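Local coordinates for protein membrane-bound lytic murein transglycosylase (Agrobacterium tumefaciens, PDB 2PNW) that probably cleaves the glycan strands of bacterial peptidoglycan as a lytic transglycosylase of the MltA family, forming 1,6-anhydromuramoyl ends, at residues D16-G21 against D357-L362; F101-L106 against A191-F196; Y143-A148 against Y206-G211. One frame throughout, in Å; residues are numbered along the deposited sequence.

Interaction 1: residues D16-G21 against D357-L362; sequences DLPGWG and DFYILL
L17 and Y359 meet where the loop after strand 8-11 packs on the side of strand 353-363 that carries Y359 and L361. From L17 CB, which makes no close contact with Y359, CG projects anti to the carbonyl carbon (chi1 -87°) and lies 4.1 Å from Y359 CG, at the root of the ring. CD1 goes further, to 3.6 Å from Y359 CD1, and sits above the ring plane, displaced from the centre toward the rim; it is 3.9 Å from the centroid of the Y359 ring and 24° off the ring normal, a CH-pi contact. CD2 turns instead to L361, with L17 CD2 to L361 CD2 at 4.4 Å. The L17 and Y359 side chains run past each other in opposite senses. At the far end of the tyrosine, P18 crosses at about a right angle, with its CD 3.7 Å from Y359 OH. W20 completes the patch: its ring atom CH2 comes to 4.4 Å from L361 CD1, while its indole N-H bonds to E80. A type II turn from L17 to W20, closed by W20 N to L17 O at 3.0 Å, brings the L17 and W20 side chains to the strand. F301, from the adjacent strand 299-304, also touches L17. With no hydrogen bond between the two segments, the loop is held by dispersion and CH-pi contacts, mostly among buried side chains.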
loop_
_atom_site.group_PDB
_atom_site.type_symbol
_atom_site.label_atom_id
_atom_site.label_comp_id
_atom_site.label_asym_id
_atom_site.label_seq_id
_atom_site.Cartn_x
_atom_site.Cartn_y
_atom_site.Cartn_z
ATOM N N ASP A 16 -17.331 20.922 8.568
ATOM C CA ASP A 16 -16.355 21.379 7.589
ATOM C C ASP A 16 -15.886 20.279 6.625
ATOM O O ASP A 16 -15.146 20.555 5.678
ATOM C CB ASP A 16 -15.152 22.005 8.299
ATOM C CG ASP A 16 -15.514 23.279 9.063
ATOM O OD1 ASP A 16 -16.205 24.149 8.475
ATOM O OD2 ASP A 16 -15.103 23.416 10.246
ATOM N N LEU A 17 -16.289 19.037 6.880
ATOM C CA LEU A 17 -15.862 17.913 6.048
ATOM C C LEU A 17 -16.879 17.734 4.942
ATOM O O LEU A 17 -17.975 17.242 5.191
ATOM C CB LEU A 17 -15.729 16.625 6.883
ATOM C CG LEU A 17 -14.434 16.267 7.634
ATOM C CD1 LEU A 17 -13.835 17.439 8.364
ATOM C CD2 LEU A 17 -14.719 15.112 8.616
ATOM N N PRO A 18 -16.530 18.158 3.713
ATOM C CA PRO A 18 -17.512 18.127 2.630
ATOM C C PRO A 18 -17.976 16.707 2.335
ATOM O O PRO A 18 -17.149 15.806 2.129
ATOM C CB PRO A 18 -16.747 18.716 1.443
ATOM C CG PRO A 18 -15.632 19.512 2.063
ATOM C CD PRO A 18 -15.233 18.688 3.252
ATOM N N GLY A 19 -19.290 16.515 2.366
ATOM C CA GLY A 19 -19.896 15.224 2.112
ATOM C C GLY A 19 -19.913 14.274 3.301
ATOM O O GLY A 19 -20.381 13.160 3.164
ATOM N N TRP A 20 -19.408 14.711 4.455
ATOM C CA TRP A 20 -19.428 13.892 5.683
ATOM C C TRP A 20 -20.821 13.325 5.929
ATOM O O TRP A 20 -20.999 12.112 6.102
ATOM C CB TRP A 20 -18.960 14.705 6.909
ATOM C CG TRP A 20 -19.171 13.981 8.214
ATOM C CD1 TRP A 20 -20.158 14.203 9.137
ATOM C CD2 TRP A 20 -18.396 12.891 8.714
ATOM N NE1 TRP A 20 -20.027 13.328 10.194
ATOM C CE2 TRP A 20 -18.956 12.507 9.953
ATOM C CE3 TRP A 20 -17.263 12.213 8.240
ATOM C CZ2 TRP A 20 -18.431 11.462 10.723
ATOM C CZ3 TRP A 20 -16.732 11.174 9.016
ATOM C CH2 TRP A 20 -17.321 10.811 10.241
ATOM N N GLY A 21 -21.817 14.206 5.915
ATOM C CA GLY A 21 -23.200 13.814 6.141
ATOM C C GLY A 21 -23.762 12.757 5.209
ATOM O O GLY A 21 -24.777 12.114 5.527
ATOM N N ASP A 357 -8.186 16.951 -0.286
ATOM C CA ASP A 357 -8.018 17.502 1.056
ATOM C C ASP A 357 -8.029 16.327 2.036
ATOM O O ASP A 357 -8.940 15.495 1.974
ATOM C CB ASP A 357 -9.157 18.489 1.400
ATOM C CG ASP A 357 -9.071 19.818 0.602
ATOM O OD1 ASP A 357 -7.968 20.185 0.139
ATOM O OD2 ASP A 357 -10.118 20.490 0.455
ATOM N N PHE A 358 -7.025 16.265 2.913
ATOM C CA PHE A 358 -6.917 15.210 3.946
ATOM C C PHE A 358 -7.349 15.740 5.310
ATOM O O PHE A 358 -6.871 16.787 5.728
ATOM C CB PHE A 358 -5.456 14.743 4.065
ATOM C CG PHE A 358 -5.052 13.711 3.046
ATOM C CD1 PHE A 358 -5.305 13.904 1.693
ATOM C CD2 PHE A 358 -4.400 12.550 3.452
ATOM C CE1 PHE A 358 -4.936 12.943 0.744
ATOM C CE2 PHE A 358 -4.001 11.585 2.519
ATOM C CZ PHE A 358 -4.276 11.780 1.160
ATOM N N TYR A 359 -8.242 15.035 6.005
ATOM C CA TYR A 359 -8.584 15.388 7.389
ATOM C C TYR A 359 -8.356 14.138 8.222
ATOM O O TYR A 359 -8.876 13.081 7.883
ATOM C CB TYR A 359 -10.054 15.828 7.540
ATOM C CG TYR A 359 -10.531 16.931 6.613
ATOM C CD1 TYR A 359 -10.599 18.257 7.054
ATOM C CD2 TYR A 359 -10.921 16.648 5.303
ATOM C CE1 TYR A 359 -11.038 19.273 6.213
ATOM C CE2 TYR A 359 -11.356 17.666 4.434
ATOM C CZ TYR A 359 -11.418 18.978 4.906
ATOM O OH TYR A 359 -11.881 19.988 4.066
ATOM N N ILE A 360 -7.597 14.245 9.305
ATOM C CA ILE A 360 -7.362 13.089 10.179
ATOM C C ILE A 360 -8.302 13.186 11.386
ATOM O O ILE A 360 -8.578 14.295 11.896
ATOM C CB ILE A 360 -5.843 12.956 10.585
ATOM C CG1 ILE A 360 -5.575 11.637 11.327
ATOM C CG2 ILE A 360 -5.374 14.157 11.430
ATOM C CD1 ILE A 360 -4.067 11.403 11.627
ATOM N N LEU A 361 -8.826 12.046 11.836
ATOM C CA LEU A 361 -9.691 12.050 13.008
ATOM C C LEU A 361 -8.869 11.535 14.177
ATOM O O LEU A 361 -8.442 10.372 14.176
ATOM C CB LEU A 361 -10.938 11.190 12.802
ATOM C CG LEU A 361 -11.905 11.461 11.636
ATOM C CD1 LEU A 361 -13.207 10.690 11.868
ATOM C CD2 LEU A 361 -12.210 12.928 11.465
ATOM N N LEU A 362 -8.619 12.398 15.159
ATOM C CA LEU A 362 -7.822 11.979 16.327
ATOM C C LEU A 362 -8.711 11.536 17.461
ATOM O O LEU A 362 -9.706 12.199 17.750
ATOM C CB LEU A 362 -6.898 13.104 16.812
ATOM C CG LEU A 362 -5.981 13.763 15.783
ATOM C CD1 LEU A 362 -5.015 14.704 16.470
ATOM C CD2 LEU A 362 -5.208 12.690 15.008
#

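Interaction 2: residues F101-L106 against A191-F196; sequences FYEPEL and AARLVF
A short parallel strand pair within the MltA-specific insert region joins the second half of strand 96-109 to strand 191-195, E105 pairing with R193 and L106 with L194. Three backbone hydrogen bonds zip it together: R193 N to P104 O at 2.8 Å, L106 N to R193 O at 2.9 Å, and V195 N to L106 O at 3.0 Å. Earlier in the chain the strands diverge, and P104, which has no N-H, places its CD 3.1 Å from A191 O; this carbonyl is buried without a hydrogen-bond partner. On the face carrying E105 and R193, E103 stretches out with CG anti to its backbone N (chi1 -172°) and crosses R193 at about a right angle. Its carboxylate meets the aliphatic part of the arginine, E103 OE2 lying 3.4 Å from R193 CG; OE2 forms a salt bridge with R203 and OE1 a hydrogen bond with S341. R193 bends at chi3, and its NH2 forms a long salt bridge with E105 OE1 (3.8 Å), the oxygen lying at the guanidinium edge near its plane. On the other face L106 and L194 lie side by side, their CD2 atoms 4.0 Å apart, near I174 and A177 of strand 173-177. R193 bonds to P104 and L106, flanking its partner E105, and L106 to R193 and V195, flanking L194: the pattern of parallel beta-sheet.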
loop_
_atom_site.group_PDB
_atom_site.type_symbol
_atom_site.label_atom_id
_atom_site.label_comp_id
_atom_site.label_asym_id
_atom_site.label_seq_id
_atom_site.Cartn_x
_atom_site.Cartn_y
_atom_site.Cartn_z
ATOM N N PHE A 101 -4.349 1.979 -5.711
ATOM C CA PHE A 101 -3.708 0.683 -5.898
ATOM C C PHE A 101 -4.749 -0.417 -5.734
ATOM O O PHE A 101 -5.889 -0.140 -5.336
ATOM C CB PHE A 101 -2.488 0.512 -4.954
ATOM C CG PHE A 101 -2.837 0.225 -3.502
ATOM C CD1 PHE A 101 -2.502 -1.004 -2.932
ATOM C CD2 PHE A 101 -3.398 1.196 -2.694
ATOM C CE1 PHE A 101 -2.774 -1.267 -1.555
ATOM C CE2 PHE A 101 -3.661 0.951 -1.326
ATOM C CZ PHE A 101 -3.363 -0.286 -0.776
ATOM N N TYR A 102 -4.388 -1.650 -6.069
ATOM C CA TYR A 102 -5.380 -2.734 -6.078
ATOM C C TYR A 102 -4.627 -4.029 -5.908
ATOM O O TYR A 102 -3.396 -4.006 -5.877
ATOM C CB TYR A 102 -6.212 -2.724 -7.378
ATOM C CG TYR A 102 -5.483 -3.187 -8.621
ATOM C CD1 TYR A 102 -5.858 -4.370 -9.274
ATOM C CD2 TYR A 102 -4.414 -2.445 -9.145
ATOM C CE1 TYR A 102 -5.179 -4.800 -10.440
ATOM C CE2 TYR A 102 -3.732 -2.875 -10.285
ATOM C CZ TYR A 102 -4.121 -4.027 -10.924
ATOM O OH TYR A 102 -3.447 -4.430 -12.060
ATOM N N GLU A 103 -5.353 -5.131 -5.712
ATOM C CA GLU A 103 -4.757 -6.465 -5.638
ATOM C C GLU A 103 -5.002 -7.122 -6.996
ATOM O O GLU A 103 -6.164 -7.490 -7.279
ATOM C CB GLU A 103 -5.480 -7.305 -4.580
ATOM C CG GLU A 103 -4.812 -8.653 -4.277
ATOM C CD GLU A 103 -5.625 -9.540 -3.292
ATOM O OE1 GLU A 103 -6.870 -9.386 -3.179
ATOM O OE2 GLU A 103 -5.013 -10.448 -2.685
ATOM N N PRO A 104 -3.949 -7.269 -7.842
ATOM C CA PRO A 104 -4.225 -7.919 -9.115
ATOM C C PRO A 104 -4.460 -9.414 -9.018
ATOM O O PRO A 104 -3.975 -10.095 -8.098
ATOM C CB PRO A 104 -2.940 -7.660 -9.952
ATOM C CG PRO A 104 -2.166 -6.579 -9.198
ATOM C CD PRO A 104 -2.545 -6.822 -7.752
ATOM N N GLU A 105 -5.199 -9.928 -9.986
ATOM C CA GLU A 105 -5.257 -11.342 -10.204
ATOM C C GLU A 105 -4.153 -11.671 -11.223
ATOM O O GLU A 105 -4.068 -11.026 -12.277
ATOM C CB GLU A 105 -6.651 -11.686 -10.732
ATOM C CG GLU A 105 -6.900 -13.134 -10.852
ATOM C CD GLU A 105 -8.363 -13.424 -11.164
ATOM O OE1 GLU A 105 -9.204 -13.304 -10.246
ATOM O OE2 GLU A 105 -8.649 -13.775 -12.325
ATOM N N LEU A 106 -3.309 -12.647 -10.911
ATOM C CA LEU A 106 -2.208 -13.024 -11.781
ATOM C C LEU A 106 -2.277 -14.501 -12.129
ATOM O O LEU A 106 -2.261 -15.352 -11.235
ATOM C CB LEU A 106 -0.875 -12.719 -11.090
ATOM C CG LEU A 106 0.428 -12.957 -11.870
ATOM C CD1 LEU A 106 0.556 -11.999 -13.065
ATOM C CD2 LEU A 106 1.648 -12.834 -10.969
ATOM N N ALA A 191 0.774 -7.171 -3.517
ATOM C CA ALA A 191 -0.046 -8.355 -3.233
ATOM C C ALA A 191 -0.684 -8.843 -4.518
ATOM O O ALA A 191 -0.767 -8.085 -5.497
ATOM C CB ALA A 191 -1.134 -8.003 -2.220
ATOM N N ALA A 192 -1.165 -10.087 -4.519
ATOM C CA ALA A 192 -1.900 -10.573 -5.685
ATOM C C ALA A 192 -2.725 -11.768 -5.308
ATOM O O ALA A 192 -2.410 -12.458 -4.334
ATOM C CB ALA A 192 -0.918 -10.983 -6.785
ATOM N N ARG A 193 -3.753 -12.025 -6.116
ATOM C CA ARG A 193 -4.436 -13.320 -6.104
ATOM C C ARG A 193 -3.903 -14.159 -7.261
ATOM O O ARG A 193 -4.109 -13.808 -8.409
ATOM C CB ARG A 193 -5.945 -13.108 -6.244
ATOM C CG ARG A 193 -6.509 -12.272 -5.119
ATOM C CD ARG A 193 -7.960 -12.563 -4.773
ATOM N NE ARG A 193 -8.732 -13.104 -5.898
ATOM C CZ ARG A 193 -9.703 -14.002 -5.751
ATOM N NH1 ARG A 193 -9.998 -14.458 -4.534
ATOM N NH2 ARG A 193 -10.371 -14.452 -6.808
ATOM N N LEU A 194 -3.197 -15.246 -6.957
ATOM C CA LEU A 194 -2.633 -16.109 -7.990
ATOM C C LEU A 194 -3.690 -17.136 -8.416
ATOM O O LEU A 194 -4.291 -17.802 -7.548
ATOM C CB LEU A 194 -1.384 -16.830 -7.463
ATOM C CG LEU A 194 -0.256 -15.989 -6.844
ATOM C CD1 LEU A 194 0.921 -16.899 -6.536
ATOM C CD2 LEU A 194 0.152 -14.865 -7.846
ATOM N N VAL A 195 -3.935 -17.252 -9.721
ATOM C CA VAL A 195 -4.931 -18.208 -10.233
ATOM C C VAL A 195 -4.218 -19.234 -11.103
ATOM O O VAL A 195 -3.534 -18.878 -12.081
ATOM C CB VAL A 195 -6.035 -17.518 -11.066
ATOM C CG1 VAL A 195 -7.199 -18.503 -11.340
ATOM C CG2 VAL A 195 -6.571 -16.316 -10.342
ATOM N N PHE A 196 -4.366 -20.509 -10.739
ATOM C CA PHE A 196 -3.653 -21.591 -11.418
ATOM C C PHE A 196 -4.562 -22.189 -12.522
ATOM O O PHE A 196 -5.760 -21.924 -12.534
ATOM C CB PHE A 196 -3.280 -22.664 -10.400
ATOM C CG PHE A 196 -2.184 -22.259 -9.445
ATOM C CD1 PHE A 196 -0.891 -22.755 -9.610
ATOM C CD2 PHE A 196 -2.447 -21.412 -8.380
ATOM C CE1 PHE A 196 0.138 -22.397 -8.722
ATOM C CE2 PHE A 196 -1.424 -21.037 -7.480
ATOM C CZ PHE A 196 -0.134 -21.547 -7.652
#

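Interaction 3: residues Y143-A148 against Y206-G211; sequences YAFGKA and YAAKAG
F145 lies against the end of strand 201-209, with K209 N over one ring face, A208 CB obliquely beside it and Y206 at its tip. CB points toward 206-211, and chi1 -58° sets CG anti to the carbonyl carbon, beside the backbone N. K209 O comes to 3.3 Å from F145 CG, at the base of the ring; K209 N, offset toward the rim, is buried with no hydrogen-bond partner in the model. The K209 side chain crosses the phenylalanine at about a right angle: CG, set between backbone N and carbonyl carbon (chi1 60°), reaches 3.7 Å from F145 CE2. A208 CB approaches CE1 of F145 at 3.7 Å. Y206 and F145 reach toward each other tip to tip, Y206 OH lying 3.6 Å from F145 CE2, while the Y206 ring has A208 N over its centre. L127 and R123 also touch F145.

The second aromatic, Y143, has the peptide of G211 over one ring face, with G211 O above the ring centre and G211 C 3.5 Å from Y143 CE2; its hydroxyl bonds to H212. At phi 123° a CB on G211 would collide with Y143 CD2 and press on the preceding carbonyl, so glycine suits the site. No direct hydrogen bond joins the segments; two waters link them: one accepts from A144 N and donates to G211 O at 2.8 Å, the other donates to both F145 O and A210 O. A207 and A208, both opposite F260 on strand 259-263, form a classic beta bulge within 206-211, between Y206 and K209. F145, at the start of the middle strand of the antiparallel sheet 127-129/145-149/152-154, thus packs on the bulged end of strand 201-209 and joins that small sheet to the larger one in the MltA-specific insert range.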
loop_
_atom_site.group_PDB
_atom_site.type_symbol
_atom_site.label_atom_id
_atom_site.label_comp_id
_atom_site.label_asym_id
_atom_site.label_seq_id
_atom_site.Cartn_x
_atom_site.Cartn_y
_atom_site.Cartn_z
ATOM N N TYR A 143 19.261 1.149 4.213
ATOM C CA TYR A 143 18.905 -0.217 3.802
ATOM C C TYR A 143 18.353 -1.014 5.000
ATOM O O TYR A 143 18.998 -1.076 6.056
ATOM C CB TYR A 143 20.133 -0.951 3.243
ATOM C CG TYR A 143 20.258 -0.793 1.741
ATOM C CD1 TYR A 143 20.369 0.474 1.172
ATOM C CD2 TYR A 143 20.237 -1.909 0.890
ATOM C CE1 TYR A 143 20.460 0.641 -0.231
ATOM C CE2 TYR A 143 20.342 -1.748 -0.528
ATOM C CZ TYR A 143 20.467 -0.466 -1.060
ATOM O OH TYR A 143 20.576 -0.282 -2.439
ATOM N N ALA A 144 17.182 -1.605 4.816
ATOM C CA ALA A 144 16.540 -2.444 5.847
ATOM C C ALA A 144 16.848 -3.935 5.688
ATOM O O ALA A 144 16.581 -4.742 6.599
ATOM C CB ALA A 144 15.017 -2.181 5.809
ATOM N N PHE A 145 17.439 -4.319 4.539
ATOM C CA PHE A 145 17.759 -5.721 4.260
ATOM C C PHE A 145 19.137 -5.861 3.652
ATOM O O PHE A 145 19.642 -4.942 2.992
ATOM C CB PHE A 145 16.746 -6.366 3.302
ATOM C CG PHE A 145 15.333 -6.321 3.792
ATOM C CD1 PHE A 145 14.826 -7.354 4.573
ATOM C CD2 PHE A 145 14.521 -5.236 3.489
ATOM C CE1 PHE A 145 13.488 -7.314 5.029
ATOM C CE2 PHE A 145 13.195 -5.176 3.953
ATOM C CZ PHE A 145 12.688 -6.231 4.716
ATOM N N GLY A 146 19.759 -7.000 3.887
ATOM C CA GLY A 146 21.064 -7.284 3.297
ATOM C C GLY A 146 21.229 -8.770 3.094
ATOM O O GLY A 146 20.358 -9.559 3.471
ATOM N N LYS A 147 22.340 -9.159 2.490
ATOM C CA LYS A 147 22.638 -10.558 2.220
ATOM C C LYS A 147 23.639 -11.085 3.261
ATOM O O LYS A 147 24.732 -10.527 3.412
ATOM C CB LYS A 147 23.210 -10.698 0.806
ATOM C CG LYS A 147 23.714 -12.070 0.452
ATOM C CD LYS A 147 24.181 -12.088 -0.992
ATOM C CE LYS A 147 25.249 -13.144 -1.224
ATOM N NZ LYS A 147 24.640 -14.450 -1.525
ATOM N N ALA A 148 23.252 -12.129 4.000
ATOM C CA ALA A 148 24.154 -12.743 4.974
ATOM C C ALA A 148 25.028 -13.744 4.236
ATOM O O ALA A 148 24.521 -14.628 3.561
ATOM C CB ALA A 148 23.349 -13.461 6.103
ATOM N N TYR A 206 3.387 -8.958 0.354
ATOM C CA TYR A 206 4.762 -8.548 0.643
ATOM C C TYR A 206 5.294 -9.267 1.905
ATOM O O TYR A 206 4.618 -9.267 2.955
ATOM C CB TYR A 206 4.771 -7.029 0.859
ATOM C CG TYR A 206 6.074 -6.488 1.390
ATOM C CD1 TYR A 206 7.058 -6.007 0.528
ATOM C CD2 TYR A 206 6.336 -6.476 2.766
ATOM C CE1 TYR A 206 8.290 -5.522 1.032
ATOM C CE2 TYR A 206 7.560 -5.982 3.280
ATOM C CZ TYR A 206 8.522 -5.507 2.403
ATOM O OH TYR A 206 9.720 -5.026 2.898
ATOM N N ALA A 207 6.488 -9.845 1.800
ATOM C CA ALA A 207 7.217 -10.365 2.964
ATOM C C ALA A 207 8.497 -9.613 3.262
ATOM O O ALA A 207 8.838 -9.419 4.435
ATOM C CB ALA A 207 7.547 -11.856 2.755
ATOM N N ALA A 208 9.246 -9.263 2.205
ATOM C CA ALA A 208 10.536 -8.591 2.345
ATOM C C ALA A 208 10.914 -8.050 0.976
ATOM O O ALA A 208 10.147 -8.204 0.027
ATOM C CB ALA A 208 11.619 -9.586 2.841
ATOM N N LYS A 209 12.084 -7.412 0.887
ATOM C CA LYS A 209 12.557 -6.889 -0.385
ATOM C C LYS A 209 14.075 -6.899 -0.407
ATOM O O LYS A 209 14.717 -6.907 0.631
ATOM C CB LYS A 209 11.995 -5.484 -0.646
ATOM C CG LYS A 209 12.391 -4.432 0.427
ATOM C CD LYS A 209 11.661 -3.090 0.211
ATOM C CE LYS A 209 12.039 -2.141 1.345
ATOM N NZ LYS A 209 11.559 -0.755 1.042
ATOM N N ALA A 210 14.644 -6.868 -1.606
ATOM C CA ALA A 210 16.096 -6.872 -1.778
ATOM C C ALA A 210 16.809 -5.760 -0.974
ATOM O O ALA A 210 17.942 -5.950 -0.543
ATOM C CB ALA A 210 16.435 -6.783 -3.289
ATOM N N GLY A 211 16.165 -4.609 -0.816
ATOM C CA GLY A 211 16.686 -3.499 0.025
ATOM C C GLY A 211 16.837 -2.191 -0.741
ATOM O O GLY A 211 16.774 -1.076 -0.158
HETATM O O HOH W 1 15.717 -1.293 2.413
HETATM O O HOH W 2 20.384 -5.339 0.293
#

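Overall arrangement
Interaction 1 joins segments near the two ends of the modelled chain, and the segments of interactions 2 and 3 all fall between them. Interactions 2 and 3 interleave: 101-106, 143-148, 191-196, then 206-211. Strands 191-195 and 201-209 follow each other and pair antiparallel, linking these two contacts, whose centres are about 22 Å apart and nearest atoms about 5 Å. Both belong to the MltA-specific insert range, whereas 357-362 lies in the 3D-domain range. The centre of interaction 1 is about 32 Å from that of interaction 2 and about 37 Å from that of interaction 3, across the chain's centre. Strand 96-109 pairs with both 353-363 and 191-195, so it connects the two regions physically.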